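Local structure of formiminoglutamase (Trypanosoma cruzi, 4MYK) at residues G67-L72 against D77-K82; F106-L109 against F114-V117; E210-G215 against A258-D263; D222-T227 against F266-T271. The protein hydrolyses N-formimino-L-glutamate to L-glutamate and formamide as an arginase-like manganese metalloenzyme. The protein carries 1 engineered substitution. All coordinates share one frame; numbering follows the deposited sequence.

Interaction 1 (G67-L72 against D77-K82); sequences GSVNNL and DASHLK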
loop_
_atom_site.group_PDB
_atom_site.type_symbol
_atom_site.label_atom_id
_atom_site.label_comp_id
_atom_site.label_asym_id
_atom_site.label_seq_id
_atom_site.Cartn_x
_atom_site.Cartn_y
_atom_site.Cartn_z
ATOM N N GLY A 67 -19.828 2.018 -8.984
ATOM C CA GLY A 67 -20.653 2.305 -7.819
ATOM C C GLY A 67 -22.081 1.790 -7.803
ATOM O O GLY A 67 -22.993 2.501 -8.201
ATOM N N SER A 68 -22.290 0.575 -7.314
ATOM C CA SER A 68 -23.641 0.044 -7.214
ATOM C C SER A 68 -24.538 0.951 -6.369
ATOM O O SER A 68 -24.241 1.208 -5.204
ATOM C CB SER A 68 -23.617 -1.374 -6.634
ATOM O OG SER A 68 -22.834 -2.239 -7.439
ATOM N N VAL A 69 -25.635 1.434 -6.961
ATOM C CA VAL A 69 -26.570 2.322 -6.252
ATOM C C VAL A 69 -27.165 1.683 -4.993
ATOM O O VAL A 69 -27.389 2.362 -3.990
ATOM C CB VAL A 69 -27.703 2.830 -7.167
ATOM C CG1 VAL A 69 -27.112 3.519 -8.382
ATOM C CG2 VAL A 69 -28.602 1.690 -7.595
ATOM N N ASN A 70 -27.415 0.378 -5.035
ATOM C CA ASN A 70 -27.769 -0.321 -3.811
ATOM C C ASN A 70 -26.600 -1.132 -3.302
ATOM O O ASN A 70 -26.177 -2.097 -3.940
ATOM C CB ASN A 70 -28.982 -1.216 -4.001
ATOM C CG ASN A 70 -29.574 -1.681 -2.681
ATOM O OD1 ASN A 70 -29.134 -1.275 -1.601
ATOM N ND2 ASN A 70 -30.586 -2.534 -2.767
ATOM N N ASN A 71 -26.074 -0.711 -2.157
ATOM C CA ASN A 71 -24.912 -1.329 -1.554
ATOM C C ASN A 71 -25.365 -2.167 -0.373
ATOM O O ASN A 71 -25.820 -1.637 0.640
ATOM C CB ASN A 71 -23.928 -0.254 -1.098
ATOM C CG ASN A 71 -22.650 -0.835 -0.513
ATOM O OD1 ASN A 71 -22.684 -1.752 0.302
ATOM N ND2 ASN A 71 -21.512 -0.291 -0.925
ATOM N N LEU A 72 -25.238 -3.479 -0.500
ATOM C CA LEU A 72 -25.768 -4.368 0.518
ATOM C C LEU A 72 -24.769 -4.683 1.597
ATOM O O LEU A 72 -25.085 -5.364 2.567
ATOM C CB LEU A 72 -26.291 -5.645 -0.112
ATOM C CG LEU A 72 -27.718 -5.423 -0.606
ATOM C CD1 LEU A 72 -27.931 -6.116 -1.934
ATOM C CD2 LEU A 72 -28.734 -5.861 0.454
ATOM N N ASP A 77 -29.446 2.120 0.031
ATOM C CA ASP A 77 -29.908 2.223 -1.334
ATOM C C ASP A 77 -30.008 3.692 -1.692
ATOM O O ASP A 77 -30.750 4.439 -1.066
ATOM C CB ASP A 77 -31.274 1.555 -1.477
ATOM C CG ASP A 77 -31.779 1.538 -2.918
ATOM O OD1 ASP A 77 -31.049 1.988 -3.818
ATOM O OD2 ASP A 77 -32.912 1.062 -3.144
ATOM N N ALA A 78 -29.248 4.102 -2.703
ATOM C CA ALA A 78 -29.227 5.502 -3.141
ATOM C C ALA A 78 -30.063 5.689 -4.397
ATOM O O ALA A 78 -30.004 6.740 -5.037
ATOM C CB ALA A 78 -27.781 5.981 -3.386
ATOM N N SER A 79 -30.840 4.661 -4.736
ATOM C CA SER A 79 -31.645 4.638 -5.953
ATOM C C SER A 79 -32.553 5.849 -6.105
ATOM O O SER A 79 -32.933 6.203 -7.221
ATOM C CB SER A 79 -32.471 3.353 -6.018
ATOM O OG SER A 79 -31.629 2.236 -6.242
ATOM N N HIS A 80 -32.894 6.486 -4.987
ATOM C CA HIS A 80 -33.838 7.607 -5.008
ATOM C C HIS A 80 -33.213 8.975 -5.333
ATOM O O HIS A 80 -33.934 9.935 -5.603
ATOM C CB HIS A 80 -34.632 7.674 -3.694
ATOM C CG HIS A 80 -33.893 8.323 -2.566
ATOM N ND1 HIS A 80 -33.149 7.607 -1.650
ATOM C CD2 HIS A 80 -33.789 9.621 -2.198
ATOM C CE1 HIS A 80 -32.617 8.437 -0.772
ATOM N NE2 HIS A 80 -32.986 9.667 -1.085
ATOM N N LEU A 81 -31.884 9.069 -5.304
ATOM C CA LEU A 81 -31.214 10.346 -5.522
ATOM C C LEU A 81 -31.123 10.637 -7.006
ATOM O O LEU A 81 -31.093 9.718 -7.822
ATOM C CB LEU A 81 -29.806 10.335 -4.925
ATOM C CG LEU A 81 -29.630 10.443 -3.411
ATOM C CD1 LEU A 81 -28.155 10.360 -3.035
ATOM C CD2 LEU A 81 -30.237 11.725 -2.901
ATOM N N LYS A 82 -31.090 11.920 -7.353
ATOM C CA LYS A 82 -30.834 12.334 -8.728
ATOM C C LYS A 82 -29.565 13.154 -8.780
ATOM O O LYS A 82 -29.396 14.098 -8.012
ATOM C CB LYS A 82 -32.009 13.127 -9.323
ATOM C CG LYS A 82 -33.195 12.260 -9.729
ATOM C CD LYS A 82 -34.385 13.107 -10.099
ATOM C CE LYS A 82 -34.571 14.232 -9.098
ATOM N NZ LYS A 82 -34.460 13.785 -7.668
#
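A small antiparallel beta hairpin brings Asn70 beside Asp77 as a non-hydrogen-bonded pair. The pairing puts both side chains on one face of the two-stranded sheet, and Asn70 CG lies 3.9 Å from Asp77 CG. The Asn70 amide and the Asp77 carboxylate are stacked with planes only 18° apart, although the chains that carry them cross at about a right angle. Matching torsions, CG anti to the backbone N in each, lay the flat groups over one another. One residue further from the hairpin tip, Ala78 N donates to Val69 O over 2.9 Å, nearly straight at 171°. The chain then bends in an Asx turn: Asp77 OD1 accepts from Ser79 N, 2.8 Å away and above the carboxylate plane. Ser79 OG lies very close, 2.5 Å from Asp77 OD1 on its syn side, and the two donors together probably limit the carboxylate's rotation. A type I turn from Ala78 to Leu81 carries the chain on toward strand 83-88. The Val69 methyl CG2 rests 3.4 Å from Ser79 OG, while the Val69 side chain also touches Ser20 and Leu21. Ala78 packs on Leu304 of helix 290-306, and Asn70 meets Ala192 of the second subunit.

Interaction 2 (F106-L109 against F114-V117); sequences FTVL and FPFV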
loop_
_atom_site.group_PDB
_atom_site.type_symbol
_atom_site.label_atom_id
_atom_site.label_comp_id
_atom_site.label_asym_id
_atom_site.label_seq_id
_atom_site.Cartn_x
_atom_site.Cartn_y
_atom_site.Cartn_z
ATOM N N PHE A 106 -22.462 28.939 -5.914
ATOM C CA PHE A 106 -23.416 29.726 -5.137
ATOM C C PHE A 106 -24.853 29.493 -5.576
ATOM O O PHE A 106 -25.732 29.259 -4.747
ATOM C CB PHE A 106 -23.123 31.218 -5.213
ATOM C CG PHE A 106 -24.190 32.055 -4.562
ATOM C CD1 PHE A 106 -24.251 32.171 -3.180
ATOM C CD2 PHE A 106 -25.156 32.693 -5.325
ATOM C CE1 PHE A 106 -25.239 32.919 -2.572
ATOM C CE2 PHE A 106 -26.144 33.450 -4.718
ATOM C CZ PHE A 106 -26.184 33.560 -3.338
ATOM N N THR A 107 -25.089 29.566 -6.882
ATOM C CA THR A 107 -26.423 29.332 -7.425
ATOM C C THR A 107 -26.979 27.972 -6.991
ATOM O O THR A 107 -28.106 27.890 -6.512
ATOM C CB THR A 107 -26.463 29.508 -8.969
ATOM O OG1 THR A 107 -25.714 28.468 -9.606
ATOM C CG2 THR A 107 -25.878 30.853 -9.367
ATOM N N VAL A 108 -26.181 26.912 -7.129
ATOM C CA VAL A 108 -26.598 25.582 -6.668
ATOM C C VAL A 108 -26.903 25.600 -5.171
ATOM O O VAL A 108 -27.891 25.020 -4.718
ATOM C CB VAL A 108 -25.543 24.479 -6.973
ATOM C CG1 VAL A 108 -25.976 23.160 -6.373
ATOM C CG2 VAL A 108 -25.361 24.314 -8.457
ATOM N N LEU A 109 -26.040 26.281 -4.419
ATOM C CA LEU A 109 -26.209 26.450 -2.979
ATOM C C LEU A 109 -27.494 27.214 -2.662
ATOM O O LEU A 109 -28.318 26.768 -1.864
ATOM C CB LEU A 109 -25.015 27.199 -2.375
ATOM C CG LEU A 109 -23.690 26.477 -2.118
ATOM C CD1 LEU A 109 -22.703 27.445 -1.474
ATOM C CD2 LEU A 109 -23.915 25.262 -1.237
ATOM N N PHE A 114 -26.977 20.384 -3.685
ATOM C CA PHE A 114 -25.634 20.131 -3.157
ATOM C C PHE A 114 -24.579 20.105 -4.264
ATOM O O PHE A 114 -24.599 19.225 -5.134
ATOM C CB PHE A 114 -25.597 18.825 -2.354
ATOM C CG PHE A 114 -24.275 18.550 -1.684
ATOM C CD1 PHE A 114 -23.201 18.064 -2.405
ATOM C CD2 PHE A 114 -24.119 18.763 -0.325
ATOM C CE1 PHE A 114 -21.998 17.814 -1.788
ATOM C CE2 PHE A 114 -22.920 18.508 0.299
ATOM C CZ PHE A 114 -21.857 18.034 -0.434
ATOM N N PRO A 115 -23.641 21.068 -4.224
ATOM C CA PRO A 115 -22.568 21.155 -5.216
ATOM C C PRO A 115 -21.373 20.256 -4.863
ATOM O O PRO A 115 -20.860 20.305 -3.735
ATOM C CB PRO A 115 -22.134 22.625 -5.130
ATOM C CG PRO A 115 -22.802 23.189 -3.904
ATOM C CD PRO A 115 -23.457 22.068 -3.165
ATOM N N PHE A 116 -20.939 19.441 -5.824
ATOM C CA PHE A 116 -19.675 18.711 -5.701
ATOM C C PHE A 116 -18.751 19.148 -6.830
ATOM O O PHE A 116 -19.094 19.014 -8.015
ATOM C CB PHE A 116 -19.898 17.194 -5.748
ATOM C CG PHE A 116 -18.624 16.394 -5.900
ATOM C CD1 PHE A 116 -17.906 15.988 -4.787
ATOM C CD2 PHE A 116 -18.151 16.036 -7.161
ATOM C CE1 PHE A 116 -16.734 15.246 -4.930
ATOM C CE2 PHE A 116 -16.986 15.291 -7.306
ATOM C CZ PHE A 116 -16.281 14.899 -6.188
ATOM N N VAL A 117 -17.591 19.683 -6.470
ATOM C CA VAL A 117 -16.681 20.238 -7.464
ATOM C C VAL A 117 -15.469 19.339 -7.635
ATOM O O VAL A 117 -14.715 19.108 -6.690
ATOM C CB VAL A 117 -16.221 21.662 -7.085
ATOM C CG1 VAL A 117 -15.377 22.276 -8.214
ATOM C CG2 VAL A 117 -17.426 22.551 -6.760
#
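Pro115 turns its ring from the start of strand 114-119 toward the last turns of helix 94-110, where Val108 and Leu109 receive it. Its CB lies 4.1 Å from Val108 CG1. The next atom, CG, reaches furthest into the contact and sits 3.6 Å from Leu109 CD2. Val108 CG1 is 4.0 Å from the same Pro115 CG. CD then closes the ring toward the backbone, 3.8 Å from Leu109 CD2. Leu109 and the proline cross at about a right angle, the leucine lending one methyl branch and its branch point. Val108 works differently. With chi1 at 175°, CG1 lies opposite its own backbone N and comes within 3.8 Å of Pro115 N, so one methyl meets both the proline ring and the strand backbone. The side chains that meet are all apolar and buried, and no hydrogen bond joins the segments. A short loop links helix 94-110 to strand 114-119, the second half of a beta-alpha-beta crossover from strand 83-88 to strand 114-119, which passes over strand 32-37 in the sheet order. Leu109 also touches Met132 and Ala135 of the adjacent helix 125-135, whereas Phe114 points away from helix 94-110 and joins Phe302 and Phe306 of helix 290-306.

Interaction 3 (E210-G215 against A258-D263); sequences EVRKKG and AQEAFD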
loop_
_atom_site.group_PDB
_atom_site.type_symbol
_atom_site.label_atom_id
_atom_site.label_comp_id
_atom_site.label_asym_id
_atom_site.label_seq_id
_atom_site.Cartn_x
_atom_site.Cartn_y
_atom_site.Cartn_z
ATOM N N GLU A 210 -2.819 11.938 14.840
ATOM C CA GLU A 210 -3.946 11.977 15.764
ATOM C C GLU A 210 -5.239 11.456 15.121
ATOM O O GLU A 210 -6.026 10.758 15.772
ATOM C CB GLU A 210 -4.109 13.381 16.355
ATOM C CG GLU A 210 -5.253 14.188 15.809
ATOM C CD GLU A 210 -5.376 15.539 16.505
ATOM O OE1 GLU A 210 -4.351 16.270 16.590
ATOM O OE2 GLU A 210 -6.499 15.859 16.968
ATOM N N VAL A 211 -5.444 11.769 13.842
ATOM C CA VAL A 211 -6.554 11.174 13.087
ATOM C C VAL A 211 -6.447 9.642 13.142
ATOM O O VAL A 211 -7.420 8.931 13.397
ATOM C CB VAL A 211 -6.553 11.635 11.604
ATOM C CG1 VAL A 211 -7.570 10.853 10.784
ATOM C CG2 VAL A 211 -6.813 13.130 11.497
ATOM N N ARG A 212 -5.238 9.147 12.904
ATOM C CA ARG A 212 -4.973 7.723 12.912
ATOM C C ARG A 212 -5.125 7.168 14.323
ATOM O O ARG A 212 -5.609 6.050 14.498
ATOM C CB ARG A 212 -3.575 7.445 12.372
ATOM C CG ARG A 212 -3.327 7.950 10.958
ATOM C CD ARG A 212 -2.460 6.950 10.229
ATOM N NE ARG A 212 -3.105 5.648 10.327
ATOM C CZ ARG A 212 -3.837 5.106 9.358
ATOM N NH1 ARG A 212 -3.965 5.740 8.185
ATOM N NH2 ARG A 212 -4.413 3.916 9.557
ATOM N N LYS A 213 -4.726 7.959 15.320
ATOM C CA LYS A 213 -4.846 7.574 16.720
ATOM C C LYS A 213 -6.304 7.345 17.119
ATOM O O LYS A 213 -6.625 6.332 17.752
ATOM C CB LYS A 213 -4.230 8.648 17.615
ATOM C CG LYS A 213 -3.703 8.163 18.954
ATOM C CD LYS A 213 -3.483 9.360 19.878
ATOM C CE LYS A 213 -2.884 10.566 19.122
ATOM N NZ LYS A 213 -3.337 11.917 19.614
ATOM N N LYS A 214 -7.178 8.277 16.731
ATOM C CA LYS A 214 -8.607 8.220 17.079
ATOM C C LYS A 214 -9.450 7.329 16.176
ATOM O O LYS A 214 -10.509 6.873 16.576
ATOM C CB LYS A 214 -9.232 9.610 17.040
ATOM C CG LYS A 214 -8.571 10.647 17.909
ATOM C CD LYS A 214 -9.425 11.902 17.930
ATOM C CE LYS A 214 -8.652 13.103 18.426
ATOM N NZ LYS A 214 -9.497 14.326 18.329
ATOM N N GLY A 215 -8.992 7.101 14.953
ATOM C CA GLY A 215 -9.841 6.537 13.925
ATOM C C GLY A 215 -10.287 7.704 13.073
ATOM O O GLY A 215 -10.682 8.740 13.601
ATOM N N ALA A 258 -7.222 4.395 1.409
ATOM C CA ALA A 258 -8.414 4.508 0.583
ATOM C C ALA A 258 -9.682 4.196 1.396
ATOM O O ALA A 258 -10.665 4.925 1.302
ATOM C CB ALA A 258 -8.296 3.605 -0.683
ATOM N N GLN A 259 -9.651 3.139 2.209
ATOM C CA GLN A 259 -10.800 2.786 3.057
ATOM C C GLN A 259 -11.192 3.910 4.024
ATOM O O GLN A 259 -12.374 4.187 4.223
ATOM C CB GLN A 259 -10.526 1.502 3.847
ATOM C CG GLN A 259 -11.775 0.896 4.486
ATOM C CD GLN A 259 -12.895 0.661 3.472
ATOM O OE1 GLN A 259 -12.742 -0.113 2.524
ATOM N NE2 GLN A 259 -14.025 1.324 3.673
ATOM N N GLU A 260 -10.193 4.541 4.634
ATOM C CA GLU A 260 -10.437 5.679 5.516
ATOM C C GLU A 260 -11.112 6.806 4.751
ATOM O O GLU A 260 -12.094 7.379 5.221
ATOM C CB GLU A 260 -9.128 6.173 6.126
ATOM C CG GLU A 260 -8.527 5.220 7.138
ATOM C CD GLU A 260 -7.179 5.702 7.613
ATOM O OE1 GLU A 260 -6.397 6.188 6.762
ATOM O OE2 GLU A 260 -6.903 5.610 8.832
ATOM N N ALA A 261 -10.580 7.108 3.571
ATOM C CA ALA A 261 -11.152 8.115 2.689
ATOM C C ALA A 261 -12.631 7.829 2.415
ATOM O O ALA A 261 -13.480 8.699 2.611
ATOM C CB ALA A 261 -10.366 8.187 1.394
ATOM N N PHE A 262 -12.935 6.614 1.966
ATOM C CA PHE A 262 -14.314 6.194 1.723
ATOM C C PHE A 262 -15.166 6.375 2.975
ATOM O O PHE A 262 -16.242 6.971 2.922
ATOM C CB PHE A 262 -14.376 4.722 1.337
ATOM C CG PHE A 262 -13.670 4.399 0.067
ATOM C CD1 PHE A 262 -13.144 5.403 -0.722
ATOM C CD2 PHE A 262 -13.531 3.082 -0.341
ATOM C CE1 PHE A 262 -12.489 5.101 -1.902
ATOM C CE2 PHE A 262 -12.883 2.768 -1.511
ATOM C CZ PHE A 262 -12.359 3.779 -2.300
ATOM N N ASP A 263 -14.688 5.836 4.092
ATOM C CA ASP A 263 -15.400 5.946 5.357
ATOM C C ASP A 263 -15.665 7.398 5.751
ATOM O O ASP A 263 -16.714 7.707 6.321
ATOM C CB ASP A 263 -14.627 5.245 6.469
ATOM C CG ASP A 263 -14.657 3.728 6.345
ATOM O OD1 ASP A 263 -15.192 3.215 5.349
ATOM O OD2 ASP A 263 -14.142 3.051 7.254
#
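Arg212 and Glu260 carry this contact almost alone, joining helix 208-214 to the first turn of helix 258-270 by a salt bridge. The close part is small. Arg212 NH1 lies 2.9 Å from Glu260 OE1, but the hydrogen bond between them is weak, bent to 123°. Glu260 OE2 lies over a face of the guanidinium, 3.2 Å from Arg212 CZ, and the two planes are 38° apart. The carboxylate thus sits with OE1 at NH1 and OE2 above CZ and both NH groups, rather than forming a flat, two-pronged pair, and attraction between charges probably contributes more than directed bonding. Bends at chi2 and chi3 bring the arginine round to it, while the glutamate chain is extended beyond CG. Beneath this bridge the helices stand apart: Val211 faces the other segment, yet its side chain comes no nearer than 5.6 Å and packs instead on Ala216, Ala219 and Leu256. Arg212 is exposed on the solvent side. Glu260 is better tied at its other partner, since OE1 also accepts from the backbone N of Ser257, just before its helix. That bond, in a Ser-x-x-Glu sequence, is the one a glutamate makes in a capping box at a helix N terminus.

Interaction 4 (D222-T227 against F266-T271); sequences DAFGLT and FLAGKT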
loop_
_atom_site.group_PDB
_atom_site.type_symbol
_atom_site.label_atom_id
_atom_site.label_comp_id
_atom_site.label_asym_id
_atom_site.label_seq_id
_atom_site.Cartn_x
_atom_site.Cartn_y
_atom_site.Cartn_z
ATOM N N ASP A 222 -15.317 14.673 15.246
ATOM C CA ASP A 222 -14.803 15.756 16.063
ATOM C C ASP A 222 -14.693 17.024 15.222
ATOM O O ASP A 222 -15.081 18.110 15.667
ATOM C CB ASP A 222 -13.433 15.379 16.660
ATOM C CG ASP A 222 -13.531 14.333 17.787
ATOM O OD1 ASP A 222 -14.644 13.866 18.096
ATOM O OD2 ASP A 222 -12.484 13.979 18.369
ATOM N N ALA A 223 -14.166 16.875 14.007
ATOM C CA ALA A 223 -13.943 18.002 13.104
ATOM C C ALA A 223 -15.248 18.717 12.724
ATOM O O ALA A 223 -15.293 19.948 12.683
ATOM C CB ALA A 223 -13.169 17.554 11.845
ATOM N N PHE A 224 -16.306 17.951 12.453
ATOM C CA PHE A 224 -17.611 18.554 12.141
ATOM C C PHE A 224 -18.261 19.220 13.366
ATOM O O PHE A 224 -19.102 20.115 13.238
ATOM C CB PHE A 224 -18.567 17.525 11.540
ATOM C CG PHE A 224 -18.159 17.044 10.190
ATOM C CD1 PHE A 224 -17.470 17.880 9.329
ATOM C CD2 PHE A 224 -18.473 15.754 9.770
ATOM C CE1 PHE A 224 -17.100 17.437 8.073
ATOM C CE2 PHE A 224 -18.096 15.305 8.511
ATOM C CZ PHE A 224 -17.418 16.147 7.664
ATOM N N GLY A 225 -17.871 18.762 14.551
ATOM C CA GLY A 225 -18.291 19.398 15.780
ATOM C C GLY A 225 -17.743 20.805 15.848
ATOM O O GLY A 225 -18.427 21.721 16.286
ATOM N N LEU A 226 -16.500 20.961 15.405
ATOM C CA LEU A 226 -15.826 22.254 15.347
ATOM C C LEU A 226 -16.320 23.137 14.193
ATOM O O LEU A 226 -16.590 24.319 14.379
ATOM C CB LEU A 226 -14.306 22.052 15.247
ATOM C CG LEU A 226 -13.599 21.462 16.472
ATOM C CD1 LEU A 226 -12.205 20.978 16.132
ATOM C CD2 LEU A 226 -13.563 22.487 17.593
ATOM N N THR A 227 -16.434 22.571 12.999
ATOM C CA THR A 227 -16.911 23.343 11.861
ATOM C C THR A 227 -18.404 23.685 12.000
ATOM O O THR A 227 -18.826 24.795 11.722
ATOM C CB THR A 227 -16.658 22.603 10.546
ATOM O OG1 THR A 227 -17.356 21.353 10.566
ATOM C CG2 THR A 227 -15.171 22.340 10.365
ATOM N N PHE A 266 -18.399 8.852 3.386
ATOM C CA PHE A 266 -19.703 8.376 3.833
ATOM C C PHE A 266 -20.222 9.196 5.024
ATOM O O PHE A 266 -21.390 9.588 5.053
ATOM C CB PHE A 266 -19.645 6.898 4.198
ATOM C CG PHE A 266 -21.005 6.275 4.426
ATOM C CD1 PHE A 266 -21.631 6.366 5.660
ATOM C CD2 PHE A 266 -21.653 5.599 3.404
ATOM C CE1 PHE A 266 -22.882 5.791 5.865
ATOM C CE2 PHE A 266 -22.898 5.024 3.605
ATOM C CZ PHE A 266 -23.515 5.123 4.831
ATOM N N LEU A 267 -19.360 9.452 6.006
ATOM C CA LEU A 267 -19.755 10.259 7.159
ATOM C C LEU A 267 -20.224 11.632 6.696
ATOM O O LEU A 267 -21.316 12.065 7.045
ATOM C CB LEU A 267 -18.600 10.388 8.171
ATOM C CG LEU A 267 -18.779 11.271 9.421
ATOM C CD1 LEU A 267 -19.889 10.759 10.322
ATOM C CD2 LEU A 267 -17.464 11.363 10.197
ATOM N N ALA A 268 -19.393 12.299 5.898
ATOM C CA ALA A 268 -19.712 13.612 5.353
ATOM C C ALA A 268 -21.081 13.612 4.674
ATOM O O ALA A 268 -21.876 14.543 4.838
ATOM C CB ALA A 268 -18.621 14.050 4.374
ATOM N N GLY A 269 -21.344 12.560 3.905
ATOM C CA GLY A 269 -22.587 12.443 3.161
ATOM C C GLY A 269 -23.814 12.354 4.050
ATOM O O GLY A 269 -24.838 12.980 3.769
ATOM N N LYS A 270 -23.712 11.579 5.124
ATOM C CA LYS A 270 -24.825 11.403 6.056
ATOM C C LYS A 270 -24.953 12.577 7.038
ATOM O O LYS A 270 -25.953 12.692 7.751
ATOM C CB LYS A 270 -24.670 10.086 6.821
ATOM C CG LYS A 270 -23.558 10.100 7.838
ATOM C CD LYS A 270 -23.303 8.717 8.364
ATOM C CE LYS A 270 -24.539 8.154 9.034
ATOM N NZ LYS A 270 -24.644 8.583 10.462
ATOM N N THR A 271 -23.937 13.440 7.062
ATOM C CA THR A 271 -23.884 14.597 7.968
ATOM C C THR A 271 -24.560 15.805 7.333
ATOM O O THR A 271 -24.002 16.423 6.432
ATOM C CB THR A 271 -22.421 14.959 8.338
ATOM O OG1 THR A 271 -21.896 13.954 9.214
ATOM C CG2 THR A 271 -22.346 16.312 9.032
#
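Phe224 reaches from helix 216-227 to the C-terminal turn of helix 258-270, where Leu267, Ala268 and Thr271 meet the CD2-CE2-CZ part of its ring. With chi1 at -67°, CG stands opposite the carbonyl carbon, and the ring projects off the helix so that these three atoms lead. Leu267 CG comes to the ring edge, near its plane, 4.2 Å from Phe224 CE2. Ala268 approaches obliquely, its CA 3.9 Å from Phe224 CE2 and its CB 4.1 Å from Phe224 CZ. Thr271 is the third neighbour: OG1 is 3.9 Å and CG2 4.0 Å from Phe224 CD2. The threonine rotamer, chi1 -71°, sets CG2 opposite the backbone N and lets OG1 turn back on the last turn of helix 258-270, donating to Leu267 O over 2.9 Å from well above the carbonyl plane. Leu267 also touches Val217 and Leu220 of the helix that bears the phenylalanine. Another hydroxyl, Thr227 OG1, lies in the ring plane at the edge and is hydrogen-bonded to Thr231 OG1. Phe224 also touches Ile143 of strand 141-145. No hydrogen bond spans the two segments; with its proton used on the preceding helix, the Thr271 hydroxyl can probably lie beside the ring at little cost, and the contact rests mainly on apolar packing.

How the interactions relate
From the N terminus, interaction 1 closes a hairpin with four residues between its segments, and interaction 2 follows in series, closing the equally short link between helix 94-110 and strand 114-119. Interactions 3 and 4 span 42 and 38 residues. Their segments alternate along the chain, so the two cross: the successive helices 208-214 and 216-227 are each joined to helix 258-270, the first at its start and the second at its end. These two also touch directly, through a salt bridge of 3.0 Å between Lys214 NZ and Asp222 OD2. Interactions 2 and 3 lie on opposite sides of the chain's centre, while interactions 1 and 3 both adjoin the second subunit.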